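Side-chain contacts in Sn-glycerol-3-phosphate ABC transporter substrate-binding protein UspB (PDB 4MFI), which serves as the substrate-binding subunit of a mycobacterial ABC transporter, with specificity for glycerophosphocholine: residues Val132-Ala137 with Pro376-Gln381; Ala151-Leu156 with Ile206-Gln211; Ala290-Gly295 with Pro300-Gly305. One frame throughout, in Å; residues are numbered along the deposited sequence.

Interaction 1. Residues Val132-Ala137 with Pro376-Gln381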
# COMPACT_ATOMS: atom_id res chain seq x y z
N VAL A 132 1.43 11.87 7.64
CA VAL A 132 2.11 10.68 8.16
C VAL A 132 3.43 10.54 7.41
O VAL A 132 3.46 10.62 6.18
CB VAL A 132 1.23 9.43 7.97
CG1 VAL A 132 1.99 8.15 8.32
CG2 VAL A 132 -0.05 9.54 8.81
N ASP A 133 4.52 10.38 8.15
CA ASP A 133 5.86 10.50 7.57
C ASP A 133 6.07 9.58 6.38
O ASP A 133 6.49 10.03 5.31
CB ASP A 133 6.95 10.24 8.61
CG ASP A 133 7.10 11.37 9.62
OD1 ASP A 133 6.53 12.45 9.39
OD2 ASP A 133 7.81 11.17 10.63
N SER A 134 5.77 8.29 6.56
CA SER A 134 6.02 7.33 5.49
C SER A 134 5.12 7.59 4.29
O SER A 134 5.55 7.41 3.15
CB SER A 134 5.84 5.88 5.98
OG SER A 134 4.48 5.64 6.31
N LEU A 135 3.89 8.03 4.54
CA LEU A 135 2.92 8.19 3.46
C LEU A 135 3.30 9.32 2.51
O LEU A 135 3.05 9.24 1.32
CB LEU A 135 1.50 8.38 4.00
CG LEU A 135 0.93 7.20 4.80
CD1 LEU A 135 -0.51 7.50 5.22
CD2 LEU A 135 1.01 5.90 4.01
N LEU A 136 3.91 10.38 3.04
CA LEU A 136 4.41 11.44 2.19
C LEU A 136 5.76 11.06 1.56
O LEU A 136 6.02 11.36 0.39
CB LEU A 136 4.52 12.76 2.96
CG LEU A 136 4.96 13.96 2.12
CD1 LEU A 136 3.99 14.20 0.97
CD2 LEU A 136 5.07 15.19 2.99
N ALA A 137 6.61 10.40 2.35
CA ALA A 137 7.92 9.95 1.86
C ALA A 137 7.81 8.94 0.72
O ALA A 137 8.74 8.79 -0.07
CB ALA A 137 8.74 9.35 3.00
N PRO A 376 3.08 4.95 12.27
CA PRO A 376 4.41 5.50 12.54
C PRO A 376 5.51 4.44 12.44
O PRO A 376 6.69 4.79 12.54
CB PRO A 376 4.31 5.98 13.99
CG PRO A 376 2.86 6.12 14.25
CD PRO A 376 2.20 5.06 13.45
N HIS A 377 5.12 3.19 12.26
CA HIS A 377 6.06 2.07 12.26
C HIS A 377 6.10 1.39 10.91
O HIS A 377 6.33 0.19 10.80
CB HIS A 377 5.66 1.10 13.37
CG HIS A 377 5.53 1.75 14.70
ND1 HIS A 377 6.61 2.24 15.40
CD2 HIS A 377 4.43 2.04 15.44
CE1 HIS A 377 6.19 2.77 16.53
NE2 HIS A 377 4.88 2.67 16.58
N THR A 378 5.89 2.18 9.88
CA THR A 378 5.94 1.69 8.51
C THR A 378 7.18 2.21 7.80
O THR A 378 7.84 3.14 8.27
CB THR A 378 4.66 2.07 7.72
OG1 THR A 378 4.44 3.48 7.81
CG2 THR A 378 3.45 1.33 8.26
N ARG A 379 7.49 1.60 6.66
CA ARG A 379 8.72 1.85 5.92
C ARG A 379 8.34 1.97 4.45
O ARG A 379 7.46 1.25 3.97
CB ARG A 379 9.68 0.66 6.15
CG ARG A 379 10.93 0.57 5.25
CD ARG A 379 11.90 -0.52 5.75
NE ARG A 379 12.93 -0.84 4.77
CZ ARG A 379 13.96 -1.66 4.98
NH1 ARG A 379 14.14 -2.24 6.16
NH2 ARG A 379 14.83 -1.89 4.00
N THR A 380 8.99 2.88 3.73
CA THR A 380 8.78 3.00 2.28
C THR A 380 9.25 1.73 1.56
O THR A 380 10.15 1.01 2.03
CB THR A 380 9.46 4.24 1.68
OG1 THR A 380 10.86 4.19 1.98
CG2 THR A 380 8.86 5.53 2.27
N GLN A 381 8.62 1.44 0.44
CA GLN A 381 8.84 0.17 -0.24
C GLN A 381 10.17 0.08 -0.99
O GLN A 381 10.76 1.09 -1.37
CB GLN A 381 7.70 -0.10 -1.22
CG GLN A 381 6.35 -0.26 -0.56
CD GLN A 381 5.32 -0.78 -1.53
OE1 GLN A 381 5.41 -1.92 -1.99
NE2 GLN A 381 4.35 0.07 -1.88

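Interaction 2. Residues Ala151-Leu156 with Ile206-Gln211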
# COMPACT_ATOMS: atom_id res chain seq x y z
N ALA A 151 -5.42 7.51 -0.88
CA ALA A 151 -6.11 6.26 -0.54
C ALA A 151 -5.05 5.23 -0.17
O ALA A 151 -4.55 4.49 -1.02
CB ALA A 151 -6.93 5.77 -1.73
N ARG A 152 -4.69 5.20 1.11
CA ARG A 152 -3.53 4.45 1.57
C ARG A 152 -3.90 3.30 2.49
O ARG A 152 -4.87 3.39 3.25
CB ARG A 152 -2.52 5.39 2.26
CG ARG A 152 -2.16 6.65 1.44
CD ARG A 152 -1.67 6.35 0.00
NE ARG A 152 -0.70 5.27 0.06
CZ ARG A 152 0.60 5.43 0.29
NH1 ARG A 152 1.15 6.65 0.35
NH2 ARG A 152 1.37 4.36 0.42
N SER A 153 -3.11 2.23 2.42
CA SER A 153 -3.35 1.02 3.19
C SER A 153 -2.01 0.49 3.68
O SER A 153 -0.95 0.98 3.27
CB SER A 153 -3.95 -0.03 2.27
OG SER A 153 -3.05 -0.27 1.19
N THR A 154 -2.05 -0.50 4.57
CA THR A 154 -0.87 -1.27 4.92
C THR A 154 -1.28 -2.73 5.08
O THR A 154 -2.48 -3.03 5.16
CB THR A 154 -0.24 -0.84 6.28
OG1 THR A 154 -1.06 -1.31 7.35
CG2 THR A 154 -0.06 0.66 6.37
N PRO A 155 -0.31 -3.64 5.15
CA PRO A 155 -0.67 -4.98 5.59
C PRO A 155 -1.06 -5.00 7.07
O PRO A 155 -0.69 -4.10 7.84
CB PRO A 155 0.62 -5.78 5.36
CG PRO A 155 1.34 -5.02 4.28
CD PRO A 155 1.07 -3.59 4.64
N LEU A 156 -1.80 -6.02 7.45
CA LEU A 156 -2.27 -6.20 8.82
C LEU A 156 -2.26 -7.70 9.11
O LEU A 156 -2.49 -8.50 8.20
CB LEU A 156 -3.69 -5.65 8.93
CG LEU A 156 -4.23 -5.35 10.32
CD1 LEU A 156 -3.35 -4.32 11.01
CD2 LEU A 156 -5.67 -4.86 10.22
N ILE A 206 1.56 -11.05 -2.98
CA ILE A 206 2.62 -11.58 -2.13
C ILE A 206 3.91 -10.74 -2.13
O ILE A 206 4.56 -10.63 -1.09
CB ILE A 206 2.91 -13.08 -2.43
CG1 ILE A 206 3.84 -13.71 -1.37
CG2 ILE A 206 3.51 -13.24 -3.82
CD1 ILE A 206 3.26 -13.67 0.03
N SER A 207 4.29 -10.12 -3.24
CA SER A 207 5.49 -9.27 -3.15
C SER A 207 5.28 -8.09 -2.20
O SER A 207 6.23 -7.60 -1.60
CB SER A 207 6.00 -8.78 -4.51
OG SER A 207 5.12 -7.82 -5.08
N TRP A 208 4.03 -7.65 -2.06
CA TRP A 208 3.72 -6.59 -1.10
C TRP A 208 3.76 -7.09 0.34
O TRP A 208 4.42 -6.49 1.19
CB TRP A 208 2.35 -6.00 -1.41
CG TRP A 208 2.00 -4.75 -0.66
CD1 TRP A 208 2.71 -3.57 -0.64
CD2 TRP A 208 0.84 -4.53 0.14
NE1 TRP A 208 2.05 -2.64 0.13
CE2 TRP A 208 0.90 -3.20 0.62
CE3 TRP A 208 -0.26 -5.33 0.50
CZ2 TRP A 208 -0.10 -2.65 1.43
CZ3 TRP A 208 -1.25 -4.79 1.31
CH2 TRP A 208 -1.16 -3.46 1.77
N THR A 209 3.06 -8.19 0.61
CA THR A 209 2.96 -8.68 1.99
C THR A 209 4.24 -9.35 2.49
O THR A 209 4.51 -9.31 3.69
CB THR A 209 1.77 -9.63 2.21
OG1 THR A 209 1.93 -10.80 1.41
CG2 THR A 209 0.44 -8.94 1.88
N PHE A 210 5.02 -9.95 1.60
CA PHE A 210 6.28 -10.59 2.01
C PHE A 210 7.35 -9.56 2.34
O PHE A 210 8.34 -9.86 3.00
CB PHE A 210 6.77 -11.55 0.91
CG PHE A 210 8.11 -12.19 1.21
CD1 PHE A 210 8.21 -13.23 2.12
CD2 PHE A 210 9.26 -11.76 0.55
CE1 PHE A 210 9.44 -13.81 2.39
CE2 PHE A 210 10.49 -12.34 0.82
CZ PHE A 210 10.58 -13.37 1.73
N GLN A 211 7.16 -8.33 1.86
CA GLN A 211 8.14 -7.28 2.07
C GLN A 211 8.44 -7.10 3.56
O GLN A 211 9.59 -6.89 3.95
CB GLN A 211 7.60 -5.98 1.50
CG GLN A 211 8.53 -5.35 0.53
CD GLN A 211 8.01 -4.09 -0.12
OE1 GLN A 211 8.79 -3.27 -0.60
NE2 GLN A 211 6.68 -3.92 -0.17

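Interaction 3. Residues Ala290-Gly295 with Pro300-Gly305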
# COMPACT_ATOMS: atom_id res chain seq x y z
N ALA A 290 -3.56 -7.35 14.43
CA ALA A 290 -2.29 -7.03 15.06
C ALA A 290 -1.38 -6.37 14.03
O ALA A 290 -1.48 -6.65 12.83
CB ALA A 290 -1.63 -8.30 15.59
N PRO A 291 -0.49 -5.49 14.49
CA PRO A 291 0.54 -4.99 13.57
C PRO A 291 1.45 -6.14 13.18
O PRO A 291 1.54 -7.15 13.90
CB PRO A 291 1.30 -3.97 14.42
CG PRO A 291 1.13 -4.43 15.81
CD PRO A 291 -0.26 -5.04 15.88
N LEU A 292 2.11 -6.00 12.04
CA LEU A 292 3.10 -7.00 11.66
C LEU A 292 4.24 -6.98 12.68
O LEU A 292 4.52 -5.93 13.26
CB LEU A 292 3.64 -6.71 10.26
CG LEU A 292 2.83 -7.27 9.08
CD1 LEU A 292 1.38 -6.77 9.04
CD2 LEU A 292 3.56 -6.94 7.79
N PRO A 293 4.89 -8.13 12.90
CA PRO A 293 6.09 -8.12 13.74
C PRO A 293 7.12 -7.11 13.23
O PRO A 293 7.31 -6.95 12.02
CB PRO A 293 6.64 -9.53 13.58
CG PRO A 293 5.46 -10.36 13.20
CD PRO A 293 4.59 -9.47 12.38
N THR A 294 7.77 -6.42 14.15
CA THR A 294 8.84 -5.52 13.76
C THR A 294 10.14 -6.31 13.60
O THR A 294 10.19 -7.51 13.89
CB THR A 294 9.04 -4.42 14.80
OG1 THR A 294 9.59 -4.99 15.99
CG2 THR A 294 7.72 -3.75 15.12
N GLY A 295 11.18 -5.64 13.13
CA GLY A 295 12.51 -6.21 13.20
C GLY A 295 13.10 -5.93 14.57
O GLY A 295 12.39 -5.50 15.49
N PRO A 300 11.01 -0.75 11.77
CA PRO A 300 9.80 -0.90 10.95
C PRO A 300 9.93 -2.04 9.95
O PRO A 300 10.93 -2.16 9.23
CB PRO A 300 9.73 0.43 10.19
CG PRO A 300 10.46 1.39 11.03
CD PRO A 300 11.53 0.62 11.75
N ALA A 301 8.91 -2.89 9.91
CA ALA A 301 8.91 -4.03 9.00
C ALA A 301 7.53 -4.20 8.41
O ALA A 301 7.01 -5.31 8.30
CB ALA A 301 9.37 -5.30 9.71
N CYS A 302 6.94 -3.07 8.02
CA CYS A 302 5.60 -3.05 7.44
C CYS A 302 5.57 -1.99 6.36
O CYS A 302 5.85 -0.83 6.63
CB CYS A 302 4.57 -2.71 8.52
SG CYS A 302 2.86 -2.72 7.91
N PRO A 303 5.23 -2.38 5.12
CA PRO A 303 5.17 -1.39 4.04
C PRO A 303 3.84 -0.65 4.05
O PRO A 303 2.90 -1.03 4.75
CB PRO A 303 5.25 -2.26 2.78
CG PRO A 303 4.52 -3.51 3.20
CD PRO A 303 4.93 -3.74 4.64
N THR A 304 3.77 0.40 3.25
CA THR A 304 2.50 1.04 2.96
C THR A 304 2.09 0.66 1.54
O THR A 304 2.86 0.04 0.81
CB THR A 304 2.62 2.54 3.07
OG1 THR A 304 3.58 2.97 2.11
CG2 THR A 304 3.09 2.93 4.47
N GLY A 305 0.88 1.04 1.15
CA GLY A 305 0.37 0.72 -0.16
C GLY A 305 -0.73 1.68 -0.56
O GLY A 305 -1.12 2.55 0.22
O HOH W 1 6.91 -7.92 9.52

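Interaction 1. Residues Val132-Ala137 with Pro376-Gln381
The hydroxyl of Ser134 reaches out of a short helix and donates its proton to the hydroxyl of Thr378, with only 2.6 Å between Ser134 OG and Thr378 OG1. Each of these oxygens sits between its own backbone N and carbonyl carbon (chi1 66° in Ser134, 53° in Thr378), and from those positions the two groups meet tip to tip. Serine suits the helical side because its single short arm lets the loop come close; its CB also lies 3.3 Å from Thr378 OG1. Threonine suits the loop side because one side chain does two jobs. Its OG1 accepts from Ser134 and donates to the carbonyl oxygen of Leu375, a bond that orients the hydroxyl proton, while its methyl packs on Thr154 of strand 144-160. In the type 2 periplasmic binding protein fold of this protein, the contact joins helix 133-137 to the loop between helices 366-374 and 383-386. One turn further along that helix, Ala137 turns the same way as Ser134 and meets Thr380. Here the methyls meet, with Thr380 CG2 3.9 Å from Ala137 CB, and the same CG2 also packs against the helix backbone, 3.9 Å from Ser134 O. With CG2 anti to its own carbonyl carbon, Thr380 presents the methyl to the helix, and the small alanine gives it room. Leu135 leaves the helix on another side, against Pro149 and Arg152, while the carboxylate of Asp133 forms a salt bridge with Lys350.

Interaction 2. Residues Ala151-Leu156 with Ile206-Gln211
Pro155 lays its ring over one face of the Trp208 indole, with Pro155 CG 3.8 Å from the centroid of the six-membered ring and only 7° off the ring normal. This is a CH-pi contact, to which proline is well suited: its rigid ring offers polarised C-H groups to the aromatic face. Beside CG, Pro155 CD comes to 3.5 Å from Trp208 CZ2. The two side chains approach from opposite directions, the indole thrown forward from helix 206-209 because CG is anti to the backbone N (chi1 -170°). So large and flat a side chain can span from the helix to the opposing main chain: Trp208 CH2 lies 3.4 Å from the carbonyl carbon of Thr154, and Ser153 OG meets the same benzo part obliquely at 3.8 Å from CH2. In the two-lobed type 2 periplasmic binding protein fold, the contact sets this helix against the long broken strand 144-160. The indole N-H is satisfied: Trp208 NE1 donates to the backbone oxygen of Thr304. Behind the contact, Thr154 OG1 donates to Pro155 O over 2.9 Å, coming from above the carbonyl plane by 41°, and Gln374 NE2 bonds to the same oxygen.

Interaction 3. Residues Ala290-Gly295 with Pro300-Gly305
Ala301 presses its methyl against the backbone of Pro293, Thr294 and Gly295, within the long connection between strands 287-290 and 307-310. Both strands pair antiparallel with strand 144-160, and the connection appears to be one of the crossings between the lobes of a type 2 periplasmic binding protein. The closest approach is 3.5 Å, from Ala301 CB to Pro293 O; next comes the backbone N of Gly295, 3.9 Å from the same methyl. A small residue fits well where main chain rather than side chain is the neighbour, and the two arms of the loop can run close together. Leu292 supplies the second large share of the buried surface. Its chi1 (-85°) sets CG anti to the carbonyl carbon and beside the backbone N, and chi2 (58°) then turns the CD2 branch to the opposing segment. This methyl ends 3.8 Å from Ala301 O and 4.3 Å from Cys302 SG, the latter a loose apolar contact. Leu292 also packs on Pro155 of strand 144-160, where a branched hydrocarbon suits a buried position, and its backbone N is bonded to Gln374 OE1. Cys302 extends its sulfur anti to its backbone N (chi1 -178°) and so directs it among Leu292, Thr154, Pro155 and Gln374; a compact, weakly polar thiol is at home in such mixed company. The carbonyls of Pro293 and Ala301 share a bridging water. It donates one proton to each, spending both of its protons on the bridge: its oxygen lies 2.7 Å from Pro293 O and 2.9 Å from Ala301 O.

In the fold
The three contacts form one cluster, with interaction 2 about 5 Å from the centre of the molecule: the centres of interactions 2 and 3 are about 9 Å apart, and that of interaction 1 lies about 11 Å from interaction 3 and 12 Å from interaction 2. Probable backbone hydrogen bonds join them, from Arg379 N to Cys302 O (2.9 Å) and from Gly305 N to Ser153 O (2.8 Å). Gln381 adds a probable bond through OE1 to Gln211 NE2 (3.0 Å). Along the chain, interactions 2 and 3 fall inside the loop closed by interaction 1. In this family substrate binds in the cleft between the lobes, so the cluster is probably close to the hinge beside it.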